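Local coordinates for protein LBCATS-a (Synthetic construct, PDB 5EY5) that binds sn-glycerol-3-phosphate here and, as a tryptophan synthase alpha chain, probably cleaves indole-3-glycerol phosphate to indole and glyceraldehyde 3-phosphate, at residues A18-I23 and G229-S234; I47-I52 and P96-T101; K80-V85 and A121-L126. One frame throughout, in Å; residues are numbered along the deposited sequence.

Interaction 1. Residues A18-I23 and G229-S234; sequences ALIPFI and GVIVGS. With G3P (sn-glycerol-3-phosphate), chain E.
Strands 18-23 and 229-232 run parallel as neighbours, their axes 17° from alignment. Four backbone hydrogen bonds form the ladder. Val-230 gives its N-H to Ala-18 O and takes that of Ile-20. Val-232 does the same with Ile-20 O and Phe-22 N. The first two bonds lie nearly along the C=O axes. The last two donors stand above the carbonyl planes, and Val-232 N to Ile-20 O is the longest bond at 3.2 Å. This ladder joins the first and last strands and closes the TIM barrel.

Ile-20 and Ile-231 point into the barrel and cross obliquely, with Ile-20 CD1 3.9 Å from Ile-231 CG1. Ile-231 CG2, anti to its backbone N, comes within 3.3 Å of G3P O1. Phe-22 CG is anti to the backbone N (chi1 165°). This sets the ring beside Gly-233, with G3P O2 over one face toward the rim. A CB on Gly-233 would clash with both the ring and G3P C2.

Gly-233 is the N-cap of helix 234-241. Its N donates to G3P O3P at 3.0 Å. Ser-234 grips G3P O4P twice, with N at 2.6 Å and OG at 2.7 Å. The helix N-terminus would probably add favourable polarity for the phosphate, as in other phosphate-binding TIM barrels.

Pro-21 and Ile-23 pack on Ile-236 of that helix, while Leu-19 and Val-230 meet Val-264. On its other edge, strand 18-24 is hydrogen-bonded to strand 48-51.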
ATOM      1  N   ALA A  18     -16.130 -11.724 -57.474  1.00 41.12           N
ATOM      2  CA  ALA A  18     -15.485 -12.749 -56.666  1.00 36.20           C
ATOM      3  C   ALA A  18     -16.123 -12.823 -55.285  1.00 40.19           C
ATOM      4  O   ALA A  18     -16.249 -11.806 -54.591  1.00 38.36           O
ATOM      5  CB  ALA A  18     -13.986 -12.478 -56.521  1.00 30.51           C
ATOM      6  N   LEU A  19     -16.533 -14.031 -54.901  1.00 33.31           N
ATOM      7  CA  LEU A  19     -16.928 -14.345 -53.535  1.00 37.21           C
ATOM      8  C   LEU A  19     -15.745 -15.017 -52.848  1.00 34.88           C
ATOM      9  O   LEU A  19     -15.237 -16.035 -53.333  1.00 32.54           O
ATOM     10  CB  LEU A  19     -18.146 -15.262 -53.501  1.00 30.46           C
ATOM     11  CG  LEU A  19     -18.445 -15.900 -52.137  1.00 34.59           C
ATOM     12  CD1 LEU A  19     -18.825 -14.822 -51.149  1.00 34.35           C
ATOM     13  CD2 LEU A  19     -19.569 -16.926 -52.274  1.00 42.42           C
ATOM     14  N   ILE A  20     -15.304 -14.446 -51.738  1.00 33.94           N
ATOM     15  CA  ILE A  20     -14.069 -14.894 -51.100  1.00 30.24           C
ATOM     16  C   ILE A  20     -14.390 -15.270 -49.664  1.00 33.24           C
ATOM     17  O   ILE A  20     -14.372 -14.395 -48.793  1.00 27.22           O
ATOM     18  CB  ILE A  20     -12.989 -13.806 -51.155  1.00 32.77           C
ATOM     19  CG1 ILE A  20     -12.764 -13.331 -52.602  1.00 36.48           C
ATOM     20  CG2 ILE A  20     -11.711 -14.282 -50.476  1.00 27.94           C
ATOM     21  CD1 ILE A  20     -12.165 -11.935 -52.713  1.00 40.22           C
ATOM     22  N   PRO A  21     -14.702 -16.532 -49.368  1.00 32.56           N
ATOM     23  CA  PRO A  21     -14.949 -16.905 -47.970  1.00 27.64           C
ATOM     24  C   PRO A  21     -13.651 -17.001 -47.180  1.00 32.74           C
ATOM     25  O   PRO A  21     -12.603 -17.385 -47.711  1.00 31.24           O
ATOM     26  CB  PRO A  21     -15.645 -18.271 -48.075  1.00 34.64           C
ATOM     27  CG  PRO A  21     -15.267 -18.813 -49.413  1.00 36.85           C
ATOM     28  CD  PRO A  21     -15.064 -17.613 -50.311  1.00 36.83           C
ATOM     29  N   PHE A  22     -13.730 -16.640 -45.897  1.00 31.81           N
ATOM     30  CA  PHE A  22     -12.652 -16.886 -44.941  1.00 31.18           C
ATOM     31  C   PHE A  22     -13.109 -17.905 -43.903  1.00 26.55           C
ATOM     32  O   PHE A  22     -14.160 -17.717 -43.283  1.00 32.48           O
ATOM     33  CB  PHE A  22     -12.243 -15.591 -44.229  1.00 33.97           C
ATOM     34  CG  PHE A  22     -11.416 -15.822 -42.990  1.00 34.17           C
ATOM     35  CD1 PHE A  22     -10.038 -15.737 -43.041  1.00 34.99           C
ATOM     36  CD2 PHE A  22     -12.018 -16.137 -41.776  1.00 29.82           C
ATOM     37  CE1 PHE A  22      -9.273 -15.955 -41.905  1.00 37.54           C
ATOM     38  CE2 PHE A  22     -11.270 -16.369 -40.660  1.00 35.37           C
ATOM     39  CZ  PHE A  22      -9.894 -16.276 -40.710  1.00 38.37           C
ATOM     40  N   ILE A  23     -12.314 -18.962 -43.685  1.00 28.70           N
ATOM     41  CA  ILE A  23     -12.463 -19.794 -42.496  1.00 35.27           C
ATOM     42  C   ILE A  23     -11.119 -19.922 -41.794  1.00 25.05           C
ATOM     43  O   ILE A  23     -10.058 -19.800 -42.403  1.00 30.26           O
ATOM     44  CB  ILE A  23     -13.014 -21.210 -42.797  1.00 32.27           C
ATOM     45  CG1 ILE A  23     -12.093 -21.931 -43.790  1.00 29.02           C
ATOM     46  CG2 ILE A  23     -14.466 -21.135 -43.259  1.00 29.01           C
ATOM     47  CD1 ILE A  23     -12.486 -23.369 -44.019  1.00 35.43           C
ATOM     48  N   GLY A 229     -14.825  -7.908 -55.597  1.00 38.14           N
ATOM     49  CA  GLY A 229     -15.021  -9.111 -54.808  1.00 26.77           C
ATOM     50  C   GLY A 229     -15.484  -8.776 -53.410  1.00 28.56           C
ATOM     51  O   GLY A 229     -15.384  -7.632 -52.953  1.00 31.89           O
ATOM     52  N   VAL A 230     -16.016  -9.794 -52.737  1.00 30.45           N
ATOM     53  CA  VAL A 230     -16.623  -9.651 -51.422  1.00 28.99           C
ATOM     54  C   VAL A 230     -16.011 -10.702 -50.521  1.00 28.16           C
ATOM     55  O   VAL A 230     -16.050 -11.893 -50.851  1.00 30.91           O
ATOM     56  CB  VAL A 230     -18.149  -9.844 -51.481  1.00 30.97           C
ATOM     57  CG1 VAL A 230     -18.754  -9.655 -50.101  1.00 33.51           C
ATOM     58  CG2 VAL A 230     -18.770  -8.902 -52.498  1.00 33.00           C
ATOM     59  N   ILE A 231     -15.482 -10.281 -49.376  1.00 33.10           N
ATOM     60  CA  ILE A 231     -14.888 -11.201 -48.412  1.00 34.56           C
ATOM     61  C   ILE A 231     -15.833 -11.347 -47.231  1.00 32.72           C
ATOM     62  O   ILE A 231     -16.284 -10.346 -46.664  1.00 38.44           O
ATOM     63  CB  ILE A 231     -13.514 -10.715 -47.934  1.00 31.35           C
ATOM     64  CG1 ILE A 231     -12.584 -10.477 -49.131  1.00 34.54           C
ATOM     65  CG2 ILE A 231     -12.946 -11.714 -46.940  1.00 32.66           C
ATOM     66  CD1 ILE A 231     -11.406  -9.591 -48.833  1.00 34.76           C
ATOM     67  N   VAL A 232     -16.096 -12.591 -46.843  1.00 30.07           N
ATOM     68  CA  VAL A 232     -16.954 -12.921 -45.712  1.00 34.16           C
ATOM     69  C   VAL A 232     -16.241 -13.939 -44.836  1.00 28.28           C
ATOM     70  O   VAL A 232     -15.938 -15.044 -45.296  1.00 31.89           O
ATOM     71  CB  VAL A 232     -18.294 -13.512 -46.159  1.00 34.24           C
ATOM     72  CG1 VAL A 232     -19.106 -13.886 -44.922  1.00 35.14           C
ATOM     73  CG2 VAL A 232     -19.039 -12.559 -47.086  1.00 27.83           C
ATOM     74  N   GLY A 233     -16.058 -13.608 -43.561  1.00 35.43           N
ATOM     75  CA  GLY A 233     -15.405 -14.522 -42.655  1.00 37.24           C
ATOM     76  C   GLY A 233     -16.237 -14.798 -41.426  1.00 44.09           C
ATOM     77  O   GLY A 233     -16.779 -15.905 -41.269  1.00 29.20           O
ATOM     78  N   SER A 234     -16.360 -13.789 -40.554  1.00 31.94           N
ATOM     79  CA  SER A 234     -17.023 -14.015 -39.273  1.00 39.36           C
ATOM     80  C   SER A 234     -18.370 -14.707 -39.446  1.00 37.20           C
ATOM     81  O   SER A 234     -18.698 -15.638 -38.701  1.00 39.22           O
ATOM     82  CB  SER A 234     -17.185 -12.693 -38.529  1.00 39.96           C
ATOM     83  OG  SER A 234     -15.961 -12.354 -37.893  1.00 45.14           O
TER
HETATM   84  O1  G3P E 301     -10.757 -11.768 -44.427  1.00 39.15           O
HETATM   85  C1  G3P E 301     -10.898 -11.546 -43.055  1.00 43.18           C
HETATM   86  C2  G3P E 301     -12.320 -11.858 -42.600  1.00 44.48           C
HETATM   87  O2  G3P E 301     -12.282 -11.996 -41.209  1.00 44.20           O
HETATM   88  C3  G3P E 301     -13.317 -10.765 -43.040  1.00 35.39           C
HETATM   89  O1P G3P E 301     -13.808 -10.016 -41.953  1.00 38.97           O
HETATM   90  O4P G3P E 301     -14.882 -11.658 -40.308  1.00 45.39           O
HETATM   91  O2P G3P E 301     -15.831  -9.335 -40.420  1.00 36.67           O
HETATM   92  O3P G3P E 301     -16.217 -10.870 -42.278  1.00 44.00           O
HETATM   93  P   G3P E 301     -15.215 -10.479 -41.217  1.00 42.49           P

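Interaction 2. Residues I47-I52 and P96-T101; sequences IIELGI and PIVFLT. With G3P (sn-glycerol-3-phosphate), chain E.
Five backbone hydrogen bonds tie segments 47-52 and 96-101 into a parallel pair. The axes of strands 48-51 and 97-100 cross at -30°. Ile-48, Leu-50 and Ile-52 donate to Pro-96, Val-98 and Leu-100. Val-98 and Leu-100 donate back to Ile-48 and Leu-50. Leu-50 N to Val-98 O is the straightest, at 2.7 Å and nearly along the C=O axis.

Packing is close on the face that carries Ile-48, Leu-50, Ile-97 and Phe-99. Ile-52 reaches across so that its CD1 sits over the centre of the Phe-99 ring, 3.8 Å from the centroid, a CH-pi contact. Leu-50 crosses the same ring obliquely, and its CD1 lies 4.0 Å from Ile-97 CG2. Ile-48 and Ile-97 lie side by side. An alanine in place of Phe-99 would remove the ring under Ile-52 CD1 and would probably loosen the seating of Ile-52 and Leu-50.

At the C-terminal end Ile-52 and Thr-101 still pack side by side, Ile-52 CB 3.7 Å from Thr-101 CB, but waters meet the carbonyls there. One water donates to Ile-52 O and Thr-101 OG1. A second donates to Ile-52 O and, at 3.1 Å, to Leu-100 O, which also accepts the N-H of Ile-52.

The interior face carries the ligand contact. Glu-49 has CG beside its backbone N (chi1 -69°) and is extended beyond it. Its OE2 accepts a short 2.5 Å bond from G3P O1. Leu-100 CD1 flanks the site, 3.8 Å from G3P C1.

Outside the barrel, Ile-48 and Leu-50 pack on helix 30-42. Ile-52 and Phe-99 pack on Val-81 of helix 78-91, and the Phe-99 ring meets that of Phe-82. Strands 18-24 and 125-127 flank the pair.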
ATOM      1  N   ILE A  47     -12.152 -17.612 -54.434  1.00 30.95           N
ATOM      2  CA  ILE A  47     -10.885 -17.620 -53.728  1.00 30.76           C
ATOM      3  C   ILE A  47     -11.223 -17.976 -52.298  1.00 33.57           C
ATOM      4  O   ILE A  47     -12.271 -17.570 -51.786  1.00 34.08           O
ATOM      5  CB  ILE A  47     -10.172 -16.256 -53.780  1.00 30.69           C
ATOM      6  CG1 ILE A  47      -9.903 -15.836 -55.234  1.00 35.53           C
ATOM      7  CG2 ILE A  47      -8.896 -16.294 -52.913  1.00 33.84           C
ATOM      8  CD1 ILE A  47      -9.535 -14.352 -55.403  1.00 35.61           C
ATOM      9  N   ILE A  48     -10.358 -18.750 -51.657  1.00 31.95           N
ATOM     10  CA  ILE A  48     -10.584 -19.172 -50.285  1.00 34.60           C
ATOM     11  C   ILE A  48      -9.462 -18.619 -49.434  1.00 36.56           C
ATOM     12  O   ILE A  48      -8.278 -18.845 -49.734  1.00 33.83           O
ATOM     13  CB  ILE A  48     -10.678 -20.697 -50.156  1.00 36.82           C
ATOM     14  CG1 ILE A  48     -11.980 -21.178 -50.790  1.00 34.98           C
ATOM     15  CG2 ILE A  48     -10.563 -21.091 -48.677  1.00 37.50           C
ATOM     16  CD1 ILE A  48     -12.029 -22.651 -51.031  1.00 39.66           C
ATOM     17  N   GLU A  49      -9.836 -17.868 -48.395  1.00 35.45           N
ATOM     18  CA  GLU A  49      -8.914 -17.446 -47.357  1.00 36.16           C
ATOM     19  C   GLU A  49      -8.926 -18.465 -46.229  1.00 30.44           C
ATOM     20  O   GLU A  49      -9.992 -18.819 -45.711  1.00 30.30           O
ATOM     21  CB  GLU A  49      -9.285 -16.064 -46.818  1.00 36.72           C
ATOM     22  CG  GLU A  49      -9.081 -14.930 -47.803  1.00 44.98           C
ATOM     23  CD  GLU A  49      -9.507 -13.576 -47.245  1.00 45.35           C
ATOM     24  OE1 GLU A  49      -9.582 -12.613 -48.032  1.00 46.39           O
ATOM     25  OE2 GLU A  49      -9.757 -13.479 -46.022  1.00 43.15           O
ATOM     26  N   LEU A  50      -7.739 -18.930 -45.856  1.00 26.88           N
ATOM     27  CA  LEU A  50      -7.551 -19.815 -44.711  1.00 28.09           C
ATOM     28  C   LEU A  50      -6.802 -19.043 -43.634  1.00 32.66           C
ATOM     29  O   LEU A  50      -5.677 -18.585 -43.862  1.00 34.56           O
ATOM     30  CB  LEU A  50      -6.779 -21.078 -45.103  1.00 25.10           C
ATOM     31  CG  LEU A  50      -7.582 -22.086 -45.935  1.00 32.90           C
ATOM     32  CD1 LEU A  50      -6.701 -23.260 -46.392  1.00 35.93           C
ATOM     33  CD2 LEU A  50      -8.773 -22.583 -45.153  1.00 32.30           C
ATOM     34  N   GLY A  51      -7.428 -18.893 -42.468  1.00 33.13           N
ATOM     35  CA  GLY A  51      -6.777 -18.214 -41.362  1.00 28.84           C
ATOM     36  C   GLY A  51      -5.835 -19.152 -40.640  1.00 32.40           C
ATOM     37  O   GLY A  51      -6.234 -20.241 -40.211  1.00 30.66           O
ATOM     38  N   ILE A  52      -4.572 -18.748 -40.530  1.00 30.25           N
ATOM     39  CA  ILE A  52      -3.586 -19.484 -39.745  1.00 26.33           C
ATOM     40  C   ILE A  52      -3.728 -19.014 -38.305  1.00 28.72           C
ATOM     41  O   ILE A  52      -3.533 -17.811 -38.032  1.00 28.24           O
ATOM     42  CB  ILE A  52      -2.159 -19.275 -40.259  1.00 25.79           C
ATOM     43  CG1 ILE A  52      -2.055 -19.666 -41.743  1.00 31.26           C
ATOM     44  CG2 ILE A  52      -1.172 -20.061 -39.403  1.00 28.68           C
ATOM     45  CD1 ILE A  52      -2.786 -20.925 -42.105  1.00 34.41           C
ATOM     46  N   PRO A  96      -7.871 -20.815 -55.976  1.00 36.20           N
ATOM     47  CA  PRO A  96      -6.828 -20.032 -55.310  1.00 30.62           C
ATOM     48  C   PRO A  96      -6.989 -20.112 -53.801  1.00 30.48           C
ATOM     49  O   PRO A  96      -8.096 -19.998 -53.266  1.00 31.58           O
ATOM     50  CB  PRO A  96      -7.052 -18.604 -55.834  1.00 30.95           C
ATOM     51  CG  PRO A  96      -7.853 -18.789 -57.103  1.00 34.09           C
ATOM     52  CD  PRO A  96      -8.716 -19.983 -56.851  1.00 37.04           C
ATOM     53  N   ILE A  97      -5.871 -20.323 -53.120  1.00 32.79           N
ATOM     54  CA  ILE A  97      -5.820 -20.416 -51.665  1.00 30.77           C
ATOM     55  C   ILE A  97      -4.950 -19.275 -51.163  1.00 28.90           C
ATOM     56  O   ILE A  97      -3.845 -19.064 -51.677  1.00 32.06           O
ATOM     57  CB  ILE A  97      -5.263 -21.777 -51.201  1.00 32.09           C
ATOM     58  CG1 ILE A  97      -6.204 -22.901 -51.611  1.00 30.51           C
ATOM     59  CG2 ILE A  97      -5.034 -21.796 -49.670  1.00 30.82           C
ATOM     60  CD1 ILE A  97      -7.498 -22.897 -50.834  1.00 33.79           C
ATOM     61  N   VAL A  98      -5.465 -18.530 -50.186  1.00 26.15           N
ATOM     62  CA  VAL A  98      -4.743 -17.447 -49.525  1.00 25.47           C
ATOM     63  C   VAL A  98      -4.619 -17.801 -48.052  1.00 27.05           C
ATOM     64  O   VAL A  98      -5.614 -18.182 -47.420  1.00 31.80           O
ATOM     65  CB  VAL A  98      -5.462 -16.097 -49.698  1.00 29.53           C
ATOM     66  CG1 VAL A  98      -4.765 -14.999 -48.872  1.00 28.19           C
ATOM     67  CG2 VAL A  98      -5.504 -15.716 -51.173  1.00 28.32           C
ATOM     68  N   PHE A  99      -3.396 -17.703 -47.518  1.00 29.34           N
ATOM     69  CA  PHE A  99      -3.147 -17.800 -46.082  1.00 28.70           C
ATOM     70  C   PHE A  99      -3.260 -16.415 -45.464  1.00 33.45           C
ATOM     71  O   PHE A  99      -2.579 -15.480 -45.904  1.00 28.99           O
ATOM     72  CB  PHE A  99      -1.757 -18.365 -45.771  1.00 26.83           C
ATOM     73  CG  PHE A  99      -1.690 -19.855 -45.753  1.00 27.63           C
ATOM     74  CD1 PHE A  99      -2.778 -20.614 -46.143  1.00 32.52           C
ATOM     75  CD2 PHE A  99      -0.533 -20.504 -45.331  1.00 29.24           C
ATOM     76  CE1 PHE A  99      -2.709 -22.006 -46.131  1.00 32.65           C
ATOM     77  CE2 PHE A  99      -0.454 -21.880 -45.309  1.00 33.96           C
ATOM     78  CZ  PHE A  99      -1.552 -22.638 -45.710  1.00 33.83           C
ATOM     79  N   LEU A 100      -4.102 -16.287 -44.435  1.00 27.59           N
ATOM     80  CA  LEU A 100      -4.172 -15.066 -43.647  1.00 29.08           C
ATOM     81  C   LEU A 100      -3.480 -15.392 -42.337  1.00 26.68           C
ATOM     82  O   LEU A 100      -3.927 -16.268 -41.586  1.00 26.97           O
ATOM     83  CB  LEU A 100      -5.621 -14.604 -43.451  1.00 30.35           C
ATOM     84  CG  LEU A 100      -5.878 -13.259 -42.765  1.00 37.32           C
ATOM     85  CD1 LEU A 100      -7.254 -12.723 -43.168  1.00 33.22           C
ATOM     86  CD2 LEU A 100      -5.756 -13.384 -41.241  1.00 31.12           C
ATOM     87  N   THR A 101      -2.336 -14.766 -42.104  1.00 29.22           N
ATOM     88  CA  THR A 101      -1.546 -15.141 -40.945  1.00 27.99           C
ATOM     89  C   THR A 101      -0.926 -13.886 -40.366  1.00 31.02           C
ATOM     90  O   THR A 101      -0.514 -13.005 -41.113  1.00 26.91           O
ATOM     91  CB  THR A 101      -0.451 -16.167 -41.297  1.00 34.26           C
ATOM     92  OG1 THR A 101       0.371 -16.422 -40.145  1.00 31.68           O
ATOM     93  CG2 THR A 101       0.430 -15.685 -42.441  1.00 33.11           C
TER
HETATM   94  O1  G3P E 301     -10.757 -11.768 -44.427  1.00 39.15           O
HETATM   95  C1  G3P E 301     -10.898 -11.546 -43.055  1.00 43.18           C
HETATM   96  C2  G3P E 301     -12.320 -11.858 -42.600  1.00 44.48           C
HETATM   97  O2  G3P E 301     -12.282 -11.996 -41.209  1.00 44.20           O
HETATM   98  C3  G3P E 301     -13.317 -10.765 -43.040  1.00 35.39           C
HETATM   99  O1P G3P E 301     -13.808 -10.016 -41.953  1.00 38.97           O
HETATM  100  O4P G3P E 301     -14.882 -11.658 -40.308  1.00 45.39           O
HETATM  101  O2P G3P E 301     -15.831  -9.335 -40.420  1.00 36.67           O
HETATM  102  O3P G3P E 301     -16.217 -10.870 -42.278  1.00 44.00           O
HETATM  103  P   G3P E 301     -15.215 -10.479 -41.217  1.00 42.49           P
HETATM  104  O   HOH W   1      -1.160 -16.385 -37.810  1.00 31.22           O
HETATM  105  O   HOH W   2      -5.076 -15.566 -38.802  1.00 49.18           O

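Interaction 3. Residues K80-V85 and A121-L126; sequences KVFEMV and AGVDGL
Val-85 places CG1 anti to its backbone N (chi1 176°), and this branch does most of the touching from helix 78-91. Val-123 has CG1 anti to its backbone N (chi1 168°), which leaves CG2 anti to the carbonyl carbon. The two methyls meet with Val-85 CG1 4.0 Å from Val-123 CG2. Phe-82, one turn before Val-85, has CG beside its backbone N (chi1 -80°). That torsion carries the ring end toward the other segment.

Phe-82 CD1 lies 4.0 Å from Ala-121 CB, which approaches the ring obliquely. Val-123 CG2 stands instead at the edge of the Phe-82 ring, near its plane, 4.3 Å from CE1. It thus touches both Phe-82 and Val-85. Val-85 CG1 also rests against two carbonyls, 3.8 Å from Ala-121 O and 3.9 Å from Gly-122 O.

Ala-121 ends helix 111-121. Gly-122 is the first residue to leave helical geometry, with a positive phi. A CB there would be jammed against the carbonyl O of Ala-121. The chain turns at this glycine and brings Val-123 back to helix 78-91 before strand 125-127 begins.

Polar bonds lie next to this patch. Arg-89, one turn beyond Val-85, donates to Gly-122 O and makes a salt bridge to Asp-124, which also pairs with Arg-3.

Methyl groups, one aromatic ring and two carbonyl oxygens make up the contact, so its hold rests on shape and on burial of apolar surface. No directional bond crosses between the two segments themselves, while Gly-122 O is taken by Arg-89.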
ATOM      1  N   LYS A  80       0.924 -28.198 -40.516  1.00 38.48           N
ATOM      2  CA  LYS A  80      -0.275 -29.018 -40.692  1.00 42.12           C
ATOM      3  C   LYS A  80      -1.236 -28.407 -41.714  1.00 33.43           C
ATOM      4  O   LYS A  80      -1.907 -29.132 -42.454  1.00 37.16           O
ATOM      5  CB  LYS A  80      -0.977 -29.217 -39.346  1.00 42.15           C
ATOM      6  CG  LYS A  80      -0.318 -30.268 -38.450  1.00 44.94           C
ATOM      7  CD  LYS A  80      -0.891 -30.245 -37.038  1.00 47.18           C
ATOM      8  CE  LYS A  80      -0.149 -31.195 -36.118  1.00 54.09           C
ATOM      9  NZ  LYS A  80      -0.531 -31.001 -34.686  1.00 52.44           N
ATOM     10  N   VAL A  81      -1.332 -27.085 -41.766  1.00 34.17           N
ATOM     11  CA  VAL A  81      -2.185 -26.476 -42.781  1.00 30.12           C
ATOM     12  C   VAL A  81      -1.560 -26.653 -44.164  1.00 34.40           C
ATOM     13  O   VAL A  81      -2.266 -26.918 -45.147  1.00 38.32           O
ATOM     14  CB  VAL A  81      -2.453 -24.999 -42.435  1.00 34.07           C
ATOM     15  CG1 VAL A  81      -3.573 -24.410 -43.342  1.00 29.24           C
ATOM     16  CG2 VAL A  81      -2.856 -24.885 -40.960  1.00 34.44           C
ATOM     17  N   PHE A  82      -0.225 -26.560 -44.250  1.00 34.65           N
ATOM     18  CA  PHE A  82       0.480 -26.877 -45.494  1.00 32.57           C
ATOM     19  C   PHE A  82       0.151 -28.283 -45.987  1.00 35.72           C
ATOM     20  O   PHE A  82      -0.105 -28.492 -47.179  1.00 38.09           O
ATOM     21  CB  PHE A  82       1.987 -26.728 -45.290  1.00 35.63           C
ATOM     22  CG  PHE A  82       2.478 -25.307 -45.357  1.00 37.48           C
ATOM     23  CD1 PHE A  82       2.010 -24.440 -46.331  1.00 41.85           C
ATOM     24  CD2 PHE A  82       3.421 -24.845 -44.455  1.00 37.27           C
ATOM     25  CE1 PHE A  82       2.471 -23.135 -46.393  1.00 44.80           C
ATOM     26  CE2 PHE A  82       3.888 -23.539 -44.520  1.00 37.26           C
ATOM     27  CZ  PHE A  82       3.410 -22.687 -45.478  1.00 40.03           C
ATOM     28  N   GLU A  83       0.189 -29.275 -45.093  1.00 35.31           N
ATOM     29  CA  GLU A  83      -0.124 -30.635 -45.513  1.00 37.74           C
ATOM     30  C   GLU A  83      -1.569 -30.741 -45.978  1.00 35.34           C
ATOM     31  O   GLU A  83      -1.874 -31.466 -46.932  1.00 39.64           O
ATOM     32  CB  GLU A  83       0.155 -31.623 -44.381  1.00 39.06           C
ATOM     33  N   MET A  84      -2.478 -30.034 -45.307  1.00 39.22           N
ATOM     34  CA  MET A  84      -3.865 -30.013 -45.754  1.00 39.75           C
ATOM     35  C   MET A  84      -3.983 -29.376 -47.132  1.00 36.29           C
ATOM     36  O   MET A  84      -4.711 -29.881 -47.994  1.00 37.14           O
ATOM     37  CB  MET A  84      -4.734 -29.268 -44.737  1.00 44.04           C
ATOM     38  CG  MET A  84      -6.226 -29.488 -44.927  1.00 46.04           C
ATOM     39  SD  MET A  84      -7.140 -27.959 -44.689  1.00 49.84           S
ATOM     40  CE  MET A  84      -6.757 -27.155 -46.239  1.00 51.26           C
ATOM     41  N   VAL A  85      -3.266 -28.271 -47.368  1.00 34.46           N
ATOM     42  CA  VAL A  85      -3.284 -27.662 -48.701  1.00 36.54           C
ATOM     43  C   VAL A  85      -2.720 -28.621 -49.741  1.00 37.05           C
ATOM     44  O   VAL A  85      -3.202 -28.675 -50.884  1.00 37.96           O
ATOM     45  CB  VAL A  85      -2.529 -26.312 -48.687  1.00 37.30           C
ATOM     46  CG1 VAL A  85      -2.449 -25.715 -50.097  1.00 36.64           C
ATOM     47  CG2 VAL A  85      -3.219 -25.350 -47.752  1.00 29.37           C
ATOM     48  N   ALA A 121       3.585 -26.036 -51.696  1.00 39.26           N
ATOM     49  CA  ALA A 121       2.313 -26.623 -51.289  1.00 38.62           C
ATOM     50  C   ALA A 121       1.170 -26.196 -52.204  1.00 44.73           C
ATOM     51  O   ALA A 121       0.250 -26.984 -52.452  1.00 45.78           O
ATOM     52  CB  ALA A 121       1.997 -26.250 -49.846  1.00 33.09           C
ATOM     53  N   GLY A 122       1.199 -24.969 -52.706  1.00 43.71           N
ATOM     54  CA  GLY A 122       0.157 -24.515 -53.605  1.00 40.10           C
ATOM     55  C   GLY A 122      -0.671 -23.405 -52.991  1.00 42.43           C
ATOM     56  O   GLY A 122      -1.890 -23.351 -53.184  1.00 39.28           O
ATOM     57  N   VAL A 123      -0.018 -22.523 -52.237  1.00 35.51           N
ATOM     58  CA  VAL A 123      -0.666 -21.366 -51.622  1.00 33.41           C
ATOM     59  C   VAL A 123      -0.374 -20.160 -52.494  1.00 36.68           C
ATOM     60  O   VAL A 123       0.789 -19.818 -52.723  1.00 36.66           O
ATOM     61  CB  VAL A 123      -0.170 -21.118 -50.192  1.00 36.22           C
ATOM     62  CG1 VAL A 123      -0.645 -19.727 -49.706  1.00 36.07           C
ATOM     63  CG2 VAL A 123      -0.652 -22.214 -49.249  1.00 36.13           C
ATOM     64  N   ASP A 124      -1.419 -19.487 -52.948  1.00 31.72           N
ATOM     65  CA  ASP A 124      -1.236 -18.475 -53.976  1.00 29.46           C
ATOM     66  C   ASP A 124      -1.023 -17.076 -53.426  1.00 32.28           C
ATOM     67  O   ASP A 124      -0.443 -16.238 -54.121  1.00 39.53           O
ATOM     68  CB  ASP A 124      -2.439 -18.521 -54.914  1.00 35.88           C
ATOM     69  CG  ASP A 124      -2.684 -19.935 -55.439  1.00 46.05           C
ATOM     70  OD1 ASP A 124      -3.674 -20.578 -55.022  1.00 46.83           O
ATOM     71  OD2 ASP A 124      -1.848 -20.417 -56.233  1.00 59.30           O
ATOM     72  N   GLY A 125      -1.462 -16.797 -52.206  1.00 30.42           N
ATOM     73  CA  GLY A 125      -1.382 -15.437 -51.721  1.00 32.14           C
ATOM     74  C   GLY A 125      -1.342 -15.384 -50.212  1.00 28.08           C
ATOM     75  O   GLY A 125      -1.629 -16.363 -49.514  1.00 27.59           O
ATOM     76  N   LEU A 126      -0.956 -14.213 -49.717  1.00 30.53           N
ATOM     77  CA  LEU A 126      -0.717 -13.984 -48.304  1.00 32.17           C
ATOM     78  C   LEU A 126      -1.397 -12.695 -47.895  1.00 26.36           C
ATOM     79  O   LEU A 126      -1.276 -11.680 -48.587  1.00 29.22           O
ATOM     80  CB  LEU A 126       0.777 -13.886 -47.993  1.00 33.80           C
ATOM     81  CG  LEU A 126       1.602 -15.127 -48.321  1.00 43.45           C
ATOM     82  CD1 LEU A 126       3.027 -14.958 -47.812  1.00 47.59           C
ATOM     83  CD2 LEU A 126       0.951 -16.375 -47.719  1.00 43.77           C
TER

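Overall arrangement
All three contacts are buried and belong to one TIM barrel. Interactions 1 and 2 are strand pairs near its centre, joined by backbone hydrogen bonds between strands 18-24 and 48-51. Both touch G3P: interaction 1 hydrogen-bonds the phosphate and interaction 2 the O1 hydroxyl. Interaction 3 lies farther out, its centre about 13 Å from the centre of the chain, with its Val-123 side chain about 14 Å from the ligand. It joins a helix to the turn before strand 125-127, which pairs with strand 97-100 of interaction 2. Chemistry follows place: backbone ladders and ligand bonds inside, van der Waals packing with no hydrogen bond between the segments at the outer layer.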